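Local coordinates for calcium binding protein (Fasciola hepatica, PDB 5FX0) that probably binds calcium ions as a whole protein, of which this piece is the dynein light chain-like domain, a dimer with a sheet continuous across both subunits, at residues V28-K33 / E61-V66; K35-A40 / A52-N57; E46-V51 / C69-G74. All blocks are in the same frame, centred on the assembly; numbering follows the deposited sequence.

Contact 1. Residues V28-K33 / E61-V66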
loop_
_atom_site.group_PDB
_atom_site.type_symbol
_atom_site.label_atom_id
_atom_site.label_comp_id
_atom_site.label_asym_id
_atom_site.label_seq_id
_atom_site.Cartn_x
_atom_site.Cartn_y
_atom_site.Cartn_z
ATOM N N VAL A 28 -8.725 10.596 15.345
ATOM C CA VAL A 28 -8.476 10.147 16.713
ATOM C C VAL A 28 -8.938 8.689 16.894
ATOM O O VAL A 28 -8.178 7.892 17.391
ATOM C CB VAL A 28 -9.123 11.094 17.775
ATOM C CG1 VAL A 28 -9.025 10.513 19.197
ATOM C CG2 VAL A 28 -8.455 12.470 17.746
ATOM N N GLU A 29 -10.152 8.342 16.466
ATOM C CA GLU A 29 -10.656 6.955 16.603
ATOM C C GLU A 29 -9.789 5.934 15.882
ATOM O O GLU A 29 -9.439 4.897 16.442
ATOM C CB GLU A 29 -12.060 6.809 16.035
ATOM C CG GLU A 29 -13.150 7.480 16.837
ATOM C CD GLU A 29 -14.535 7.228 16.260
ATOM O OE1 GLU A 29 -14.699 7.256 15.012
ATOM O OE2 GLU A 29 -15.469 7.013 17.070
ATOM N N VAL A 30 -9.460 6.237 14.632
ATOM C CA VAL A 30 -8.665 5.350 13.804
ATOM C C VAL A 30 -7.270 5.141 14.396
ATOM O O VAL A 30 -6.796 3.997 14.472
ATOM C CB VAL A 30 -8.559 5.886 12.366
ATOM C CG1 VAL A 30 -7.546 5.113 11.542
ATOM C CG2 VAL A 30 -9.920 5.823 11.689
ATOM N N THR A 31 -6.608 6.221 14.819
ATOM C CA THR A 31 -5.259 6.087 15.379
ATOM C C THR A 31 -5.245 5.390 16.761
ATOM O O THR A 31 -4.394 4.556 16.992
ATOM C CB THR A 31 -4.505 7.420 15.433
ATOM O OG1 THR A 31 -5.259 8.357 16.175
ATOM C CG2 THR A 31 -4.251 7.977 14.040
ATOM N N GLU A 32 -6.201 5.673 17.642
ATOM C CA GLU A 32 -6.272 4.955 18.942
ATOM C C GLU A 32 -6.514 3.448 18.751
ATOM O O GLU A 32 -5.871 2.620 19.400
ATOM C CB GLU A 32 -7.347 5.522 19.866
ATOM C CG GLU A 32 -7.229 7.009 20.212
ATOM C CD GLU A 32 -6.040 7.392 21.081
ATOM O OE1 GLU A 32 -5.243 6.518 21.506
ATOM O OE2 GLU A 32 -5.911 8.613 21.346
ATOM N N LYS A 33 -7.410 3.107 17.828
ATOM C CA LYS A 33 -7.616 1.715 17.409
ATOM C C LYS A 33 -6.329 1.049 16.913
ATOM O O LYS A 33 -5.997 -0.066 17.339
ATOM C CB LYS A 33 -8.710 1.614 16.332
ATOM C CG LYS A 33 -9.090 0.195 15.943
ATOM C CD LYS A 33 -9.915 -0.465 17.029
ATOM C CE LYS A 33 -10.083 -1.971 16.823
ATOM N NZ LYS A 33 -10.168 -2.663 18.145
ATOM N N GLU A 61 -17.115 -1.573 9.335
ATOM C CA GLU A 61 -18.231 -1.559 10.292
ATOM C C GLU A 61 -18.602 -0.162 10.804
ATOM O O GLU A 61 -19.784 0.151 10.943
ATOM C CB GLU A 61 -17.913 -2.464 11.489
ATOM C CG GLU A 61 -17.848 -3.952 11.155
ATOM C CD GLU A 61 -17.025 -4.752 12.157
ATOM O OE1 GLU A 61 -16.893 -4.317 13.324
ATOM O OE2 GLU A 61 -16.499 -5.823 11.774
ATOM N N LYS A 62 -17.593 0.669 11.070
ATOM C CA LYS A 62 -17.787 1.981 11.684
ATOM C C LYS A 62 -17.979 3.148 10.702
ATOM O O LYS A 62 -18.605 4.134 11.068
ATOM C CB LYS A 62 -16.614 2.281 12.617
ATOM C CG LYS A 62 -16.889 3.408 13.588
ATOM C CD LYS A 62 -15.907 3.411 14.742
ATOM C CE LYS A 62 -16.343 4.396 15.813
ATOM N NZ LYS A 62 -17.608 4.001 16.491
ATOM N N TYR A 63 -17.428 3.058 9.485
ATOM C CA TYR A 63 -17.586 4.118 8.468
ATOM C C TYR A 63 -18.133 3.620 7.131
ATOM O O TYR A 63 -18.127 4.366 6.143
ATOM C CB TYR A 63 -16.257 4.869 8.220
ATOM C CG TYR A 63 -15.535 5.270 9.493
ATOM C CD1 TYR A 63 -16.123 6.140 10.413
ATOM C CD2 TYR A 63 -14.274 4.750 9.790
ATOM C CE1 TYR A 63 -15.475 6.476 11.597
ATOM C CE2 TYR A 63 -13.621 5.087 10.958
ATOM C CZ TYR A 63 -14.221 5.945 11.859
ATOM O OH TYR A 63 -13.547 6.241 13.015
ATOM N N GLY A 64 -18.602 2.380 7.069
ATOM C CA GLY A 64 -19.059 1.824 5.807
ATOM C C GLY A 64 -17.936 1.378 4.897
ATOM O O GLY A 64 -16.819 1.852 4.985
ATOM N N ARG A 65 -18.276 0.487 3.980
ATOM C CA ARG A 65 -17.301 -0.228 3.156
ATOM C C ARG A 65 -16.879 0.666 1.974
ATOM O O ARG A 65 -17.399 1.768 1.865
ATOM C CB ARG A 65 -17.922 -1.575 2.716
ATOM C CG ARG A 65 -18.392 -2.434 3.905
ATOM C CD ARG A 65 -18.840 -3.850 3.548
ATOM N NE ARG A 65 -17.747 -4.630 2.958
ATOM C CZ ARG A 65 -17.699 -5.121 1.712
ATOM N NH1 ARG A 65 -18.704 -4.977 0.847
ATOM N NH2 ARG A 65 -16.621 -5.794 1.319
ATOM N N VAL A 66 -15.894 0.295 1.140
ATOM C CA VAL A 66 -14.903 -0.762 1.376
ATOM C C VAL A 66 -13.542 -0.095 1.677
ATOM O O VAL A 66 -13.034 0.699 0.865
ATOM C CB VAL A 66 -14.721 -1.658 0.133
ATOM C CG1 VAL A 66 -13.866 -2.869 0.473
ATOM C CG2 VAL A 66 -16.058 -2.125 -0.425
#
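The phenol OH of Y63 donates a short hydrogen bond, 2.5 Å, to OE1 of E29, joining the end of helix 48-63 to an early turn of helix 24-40. OE1 lies at the edge of the tyrosine ring, in its plane, where a phenol proton naturally points. On the acceptor side the hydroxyl comes from the anti side of the carboxylate, 31° out of its plane, and the two flat groups are turned 49° against each other. E29 gets there with its chain extended beyond CG, which carries the carboxylate clear of its own helix; CB still passes 3.4 Å from Y63 OH.

K62 serves the other oxygen. Its side chain crosses that of E29 at about a right angle and brings CE to 3.0 Å from E29 OE2. The last bond then bends (chi4 67°), leaving K62 NZ 3.7 Å from E29 OE2, a long salt bridge. A lysine suits this exposed site because its methylenes can lie along a neighbour while its charged end can remain near solvent; its CG also rests over one face of the Y63 ring, near the rim.

Alongside the polar pair, V30 CG2 approaches Y63 CE2 obliquely at 3.8 Å. V30 reaches inward to I88 of the sheet, and the backbone O of Y63 accepts a hydrogen bond from R101. Tyrosine therefore fits a boundary position, apolar at its carbons and polar at its end. With a phenol donor on one oxygen and an ammonium group near the other, E29 is probably held as the carboxylate anion.

Contact 2. Residues K35-A40 / A52-N57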
loop_
_atom_site.group_PDB
_atom_site.type_symbol
_atom_site.label_atom_id
_atom_site.label_comp_id
_atom_site.label_asym_id
_atom_site.label_seq_id
_atom_site.Cartn_x
_atom_site.Cartn_y
_atom_site.Cartn_z
ATOM N N LYS A 35 -3.266 1.866 17.634
ATOM C CA LYS A 35 -2.438 1.793 18.847
ATOM C C LYS A 35 -2.758 0.517 19.652
ATOM O O LYS A 35 -1.862 -0.225 20.031
ATOM C CB LYS A 35 -2.693 3.035 19.708
ATOM C CG LYS A 35 -1.536 3.545 20.536
ATOM C CD LYS A 35 -1.898 4.895 21.168
ATOM C CE LYS A 35 -0.773 5.482 22.010
ATOM N NZ LYS A 35 -0.656 4.821 23.339
ATOM N N SER A 36 -4.039 0.264 19.892
ATOM C CA SER A 36 -4.439 -0.858 20.751
ATOM C C SER A 36 -4.259 -2.182 20.023
ATOM O O SER A 36 -3.888 -3.179 20.645
ATOM C CB SER A 36 -5.884 -0.715 21.245
ATOM O OG SER A 36 -6.785 -1.390 20.386
ATOM N N LEU A 37 -4.515 -2.192 18.711
ATOM C CA LEU A 37 -4.326 -3.400 17.921
ATOM C C LEU A 37 -2.870 -3.828 17.851
ATOM O O LEU A 37 -2.576 -5.027 17.967
ATOM C CB LEU A 37 -4.896 -3.256 16.515
ATOM C CG LEU A 37 -6.416 -3.184 16.369
ATOM C CD1 LEU A 37 -6.746 -2.982 14.905
ATOM C CD2 LEU A 37 -7.086 -4.449 16.893
ATOM N N VAL A 38 -1.962 -2.865 17.684
ATOM C CA VAL A 38 -0.530 -3.172 17.559
ATOM C C VAL A 38 0.047 -3.577 18.914
ATOM O O VAL A 38 0.896 -4.446 18.989
ATOM C CB VAL A 38 0.270 -1.987 16.968
ATOM C CG1 VAL A 38 1.752 -2.287 16.910
ATOM C CG2 VAL A 38 -0.198 -1.663 15.559
ATOM N N THR A 39 -0.423 -2.926 19.970
ATOM C CA THR A 39 0.039 -3.166 21.313
ATOM C C THR A 39 -0.374 -4.547 21.784
ATOM O O THR A 39 0.464 -5.290 22.264
ATOM C CB THR A 39 -0.481 -2.077 22.257
ATOM O OG1 THR A 39 0.050 -0.822 21.827
ATOM C CG2 THR A 39 -0.041 -2.333 23.699
ATOM N N ALA A 40 -1.647 -4.895 21.627
ATOM C CA ALA A 40 -2.119 -6.259 21.902
ATOM C C ALA A 40 -1.187 -7.332 21.299
ATOM O O ALA A 40 -0.721 -8.225 22.008
ATOM C CB ALA A 40 -3.551 -6.447 21.407
ATOM N N ALA A 52 -3.644 -5.454 9.962
ATOM C CA ALA A 52 -4.191 -4.838 8.747
ATOM C C ALA A 52 -5.645 -5.272 8.498
ATOM O O ALA A 52 -6.494 -4.469 8.070
ATOM C CB ALA A 52 -3.321 -5.149 7.539
ATOM N N GLN A 53 -5.925 -6.532 8.813
ATOM C CA GLN A 53 -7.266 -7.106 8.658
ATOM C C GLN A 53 -8.266 -6.493 9.624
ATOM O O GLN A 53 -9.324 -6.044 9.200
ATOM C CB GLN A 53 -7.229 -8.623 8.846
ATOM C CG GLN A 53 -8.480 -9.340 8.360
ATOM C CD GLN A 53 -8.553 -10.783 8.832
ATOM O OE1 GLN A 53 -9.636 -11.337 8.968
ATOM N NE2 GLN A 53 -7.400 -11.393 9.090
ATOM N N ASP A 54 -7.927 -6.467 10.906
ATOM C CA ASP A 54 -8.786 -5.827 11.929
ATOM C C ASP A 54 -9.001 -4.319 11.746
ATOM O O ASP A 54 -10.097 -3.806 11.990
ATOM C CB ASP A 54 -8.258 -6.112 13.337
ATOM C CG ASP A 54 -8.194 -7.615 13.644
ATOM O OD1 ASP A 54 -9.001 -8.390 13.060
ATOM O OD2 ASP A 54 -7.319 -8.018 14.453
ATOM N N MET A 55 -7.976 -3.608 11.299
ATOM C CA MET A 55 -8.186 -2.223 10.917
ATOM C C MET A 55 -9.259 -2.121 9.827
ATOM O O MET A 55 -10.199 -1.340 9.955
ATOM C CB MET A 55 -6.889 -1.550 10.451
ATOM C CG MET A 55 -5.978 -1.128 11.565
ATOM S SD MET A 55 -6.625 0.129 12.679
ATOM C CE MET A 55 -6.974 1.480 11.554
ATOM N N LYS A 56 -9.108 -2.901 8.763
ATOM C CA LYS A 56 -10.053 -2.853 7.637
ATOM C C LYS A 56 -11.492 -3.195 8.055
ATOM O O LYS A 56 -12.421 -2.549 7.602
ATOM C CB LYS A 56 -9.571 -3.702 6.444
ATOM C CG LYS A 56 -10.577 -4.734 5.956
ATOM C CD LYS A 56 -10.611 -4.858 4.451
ATOM C CE LYS A 56 -11.934 -5.449 3.976
ATOM N NZ LYS A 56 -12.575 -4.546 2.978
ATOM N N ASN A 57 -11.652 -4.208 8.902
ATOM C CA ASN A 57 -12.968 -4.613 9.433
ATOM C C ASN A 57 -13.588 -3.564 10.360
ATOM O O ASN A 57 -14.765 -3.244 10.211
ATOM C CB ASN A 57 -12.875 -5.960 10.172
ATOM C CG ASN A 57 -12.515 -7.127 9.246
ATOM O OD1 ASN A 57 -12.604 -7.027 8.033
ATOM N ND2 ASN A 57 -12.087 -8.231 9.831
#
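L37 lays its CD1 methyl over the junction between D54 and M55, two consecutive residues of the facing helix. This is the helical pair of the dynein light chain fold: helices 24-40 and 48-63 run roughly antiparallel, side by side on one face of the sheet, and no hydrogen bond links these two segments. L37 CD1 stands 3.8 Å from D54 CB and equally 3.8 Å from M55 SD, so one methyl spans two neighbouring positions. With CG beside the backbone N (chi1 -69°), the leucine points across the gap instead of along its own helix.

Aspartate can sit beside this apolar tip because it is the CB methylene that touches the leucine; D54 itself is partly exposed. M55 belongs to the inner side. Its chain is bent at both chi2 (-63°) and chi3 (-58°), folding the thioether back between the helices, where it also meets V30, K33 and F34 and, on the sheet, C69. A flexible, polarisable side chain suits such a mixed setting. On the far flank of helix 48-63, Q53 packs against H82 of the second subunit. The other leucine methyl, L37 CD2, completes the overlap at 4.1 Å from D54 CB.

Contact 3. Residues E46-V51 / C69-G74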
loop_
_atom_site.group_PDB
_atom_site.type_symbol
_atom_site.label_atom_id
_atom_site.label_comp_id
_atom_site.label_asym_id
_atom_site.label_seq_id
_atom_site.Cartn_x
_atom_site.Cartn_y
_atom_site.Cartn_z
ATOM N N GLU A 46 5.247 -10.602 11.988
ATOM C CA GLU A 46 4.344 -11.657 11.500
ATOM C C GLU A 46 2.899 -11.571 12.029
ATOM O O GLU A 46 2.060 -12.402 11.675
ATOM C CB GLU A 46 4.906 -13.036 11.838
ATOM C CG GLU A 46 6.190 -13.375 11.102
ATOM C CD GLU A 46 6.244 -14.832 10.667
ATOM O OE1 GLU A 46 6.078 -15.719 11.533
ATOM O OE2 GLU A 46 6.448 -15.087 9.459
ATOM N N GLU A 47 2.622 -10.597 12.892
ATOM C CA GLU A 47 1.265 -10.280 13.329
ATOM C C GLU A 47 0.577 -9.156 12.529
ATOM O O GLU A 47 -0.615 -8.887 12.745
ATOM C CB GLU A 47 1.300 -9.896 14.822
ATOM C CG GLU A 47 1.384 -11.085 15.769
ATOM C CD GLU A 47 0.216 -12.047 15.609
ATOM O OE1 GLU A 47 -0.916 -11.586 15.337
ATOM O OE2 GLU A 47 0.430 -13.269 15.744
ATOM N N MET A 48 1.297 -8.520 11.600
ATOM C CA MET A 48 0.815 -7.266 11.008
ATOM C C MET A 48 -0.299 -7.463 9.975
ATOM O O MET A 48 -1.238 -6.653 9.904
ATOM C CB MET A 48 1.980 -6.434 10.457
ATOM C CG MET A 48 2.826 -5.755 11.519
ATOM S SD MET A 48 1.948 -4.543 12.546
ATOM C CE MET A 48 1.742 -5.479 14.061
ATOM N N LYS A 49 -0.231 -8.550 9.213
ATOM C CA LYS A 49 -1.370 -8.960 8.375
ATOM C C LYS A 49 -2.685 -9.014 9.169
ATOM O O LYS A 49 -3.728 -8.595 8.653
ATOM C CB LYS A 49 -1.125 -10.311 7.676
ATOM C CG LYS A 49 -0.683 -10.193 6.229
ATOM C CD LYS A 49 -0.536 -11.567 5.586
ATOM C CE LYS A 49 0.100 -11.448 4.206
ATOM N NZ LYS A 49 0.379 -12.771 3.581
ATOM N N ASP A 50 -2.636 -9.498 10.415
ATOM C CA ASP A 50 -3.849 -9.551 11.259
ATOM C C ASP A 50 -4.279 -8.157 11.684
ATOM O O ASP A 50 -5.468 -7.834 11.658
ATOM C CB ASP A 50 -3.647 -10.419 12.510
ATOM C CG ASP A 50 -3.236 -11.856 12.174
ATOM O OD1 ASP A 50 -3.744 -12.397 11.164
ATOM O OD2 ASP A 50 -2.398 -12.433 12.912
ATOM N N VAL A 51 -3.307 -7.331 12.068
ATOM C CA VAL A 51 -3.585 -5.921 12.376
ATOM C C VAL A 51 -4.196 -5.222 11.155
ATOM O O VAL A 51 -5.198 -4.525 11.304
ATOM C CB VAL A 51 -2.334 -5.171 12.867
ATOM C CG1 VAL A 51 -2.642 -3.684 13.049
ATOM C CG2 VAL A 51 -1.806 -5.807 14.165
ATOM N N CYS A 69 -6.314 -1.397 3.854
ATOM C CA CYS A 69 -5.294 -1.044 4.838
ATOM C C CYS A 69 -3.988 -1.699 4.430
ATOM O O CYS A 69 -3.950 -2.889 4.110
ATOM C CB CYS A 69 -5.676 -1.480 6.256
ATOM S SG CYS A 69 -4.462 -0.930 7.497
ATOM N N VAL A 70 -2.930 -0.904 4.412
ATOM C CA VAL A 70 -1.586 -1.367 4.150
ATOM C C VAL A 70 -0.735 -0.900 5.320
ATOM O O VAL A 70 -0.819 0.259 5.732
ATOM C CB VAL A 70 -1.040 -0.803 2.818
ATOM C CG1 VAL A 70 0.425 -1.170 2.609
ATOM C CG2 VAL A 70 -1.842 -1.324 1.648
ATOM N N ILE A 71 0.074 -1.802 5.861
ATOM C CA ILE A 71 1.027 -1.467 6.896
ATOM C C ILE A 71 2.390 -1.703 6.314
ATOM O O ILE A 71 2.615 -2.711 5.631
ATOM C CB ILE A 71 0.826 -2.302 8.161
ATOM C CG1 ILE A 71 -0.595 -2.124 8.682
ATOM C CG2 ILE A 71 1.793 -1.878 9.259
ATOM C CD1 ILE A 71 -0.883 -3.003 9.882
ATOM N N LEU A 72 3.303 -0.779 6.575
ATOM C CA LEU A 72 4.647 -0.942 6.099
ATOM C C LEU A 72 5.676 -0.271 6.956
ATOM O O LEU A 72 5.363 0.434 7.887
ATOM C CB LEU A 72 4.762 -0.450 4.671
ATOM C CG LEU A 72 4.494 1.031 4.463
ATOM C CD1 LEU A 72 5.654 1.676 3.733
ATOM C CD2 LEU A 72 3.210 1.184 3.674
ATOM N N THR A 73 6.921 -0.572 6.639
ATOM C CA THR A 73 8.095 0.100 7.147
ATOM C C THR A 73 8.854 0.416 5.876
ATOM O O THR A 73 8.995 -0.448 5.010
ATOM C CB THR A 73 8.937 -0.839 8.042
ATOM O OG1 THR A 73 9.638 -1.785 7.224
ATOM C CG2 THR A 73 8.038 -1.597 8.979
ATOM N N GLY A 74 9.328 1.634 5.749
ATOM C CA GLY A 74 10.112 2.031 4.597
ATOM C C GLY A 74 9.473 3.256 4.018
ATOM O O GLY A 74 8.820 4.000 4.734
#
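I71 leaves strand 67-72 toward helix 48-63, and its side chain carries the contact from the strand's side. CB springs from the point where the backbones come nearest, the CA atoms of M48 and I71 being 7.1 Å apart, and there it branches. CG2 turns toward M48, coming 4.2 Å from M48 SD. CG1 takes the other course, beside the backbone N (chi1 -57°), and heads for the helix. The chain then runs straight on (chi2 176°), so that CD1 ends against the first turn of the helix, beside A52. Here the contacts are densest: I71 CD1 lies 3.7 Å from V51 CG1 and, equally, 3.7 Å from the backbone carbonyl M48 O, while M48 SD is the more distant neighbour of I71 CD1 at 4.2 Å.

M48 and V51 are one turn apart, and both cross the isoleucine at about a right angle. M48 starts toward the strand but is bent at its second and third torsions, so that the sulfur crosses beside the isoleucine tip while the terminal methyl leads off. V51, compact and branched at CB, offers a rigid wall. Isoleucine answers well to this site: beta-branching favours the strand conformation, and the extra carbon of its longer arm lets it reach the helix surface.

All three residues are buried. V51 and I71 also meet F34 of helix 24-40, so the contact lies where both helices meet the sheet. Strand 67-72 pairs on one side with strand 95-101, through V70 and L72, and on the other continues antiparallel into a strand of the second subunit, whose W77 packs on M48.

In the fold
Contacts 1 and 2 join the same two helices, 24-40 and 48-63, at different points along them, whereas contact 3 ties helix 48-63 to strand 67-72 and so anchors the helical pair on the sheet. Their chemistry follows depth. Contact 1, at the partly exposed end of the pair, uses charge and a phenol; contact 2 is apolar with an aspartate at its partly exposed side; contact 3 is fully buried and wholly apolar at its side chains. M55 connects the first two, its CE packing on V30, while A52 and M55 meet I71 and C69 to join contact 2 to contact 3. Contacts 2 and 3 border the second subunit; contact 1 reaches it only through V66.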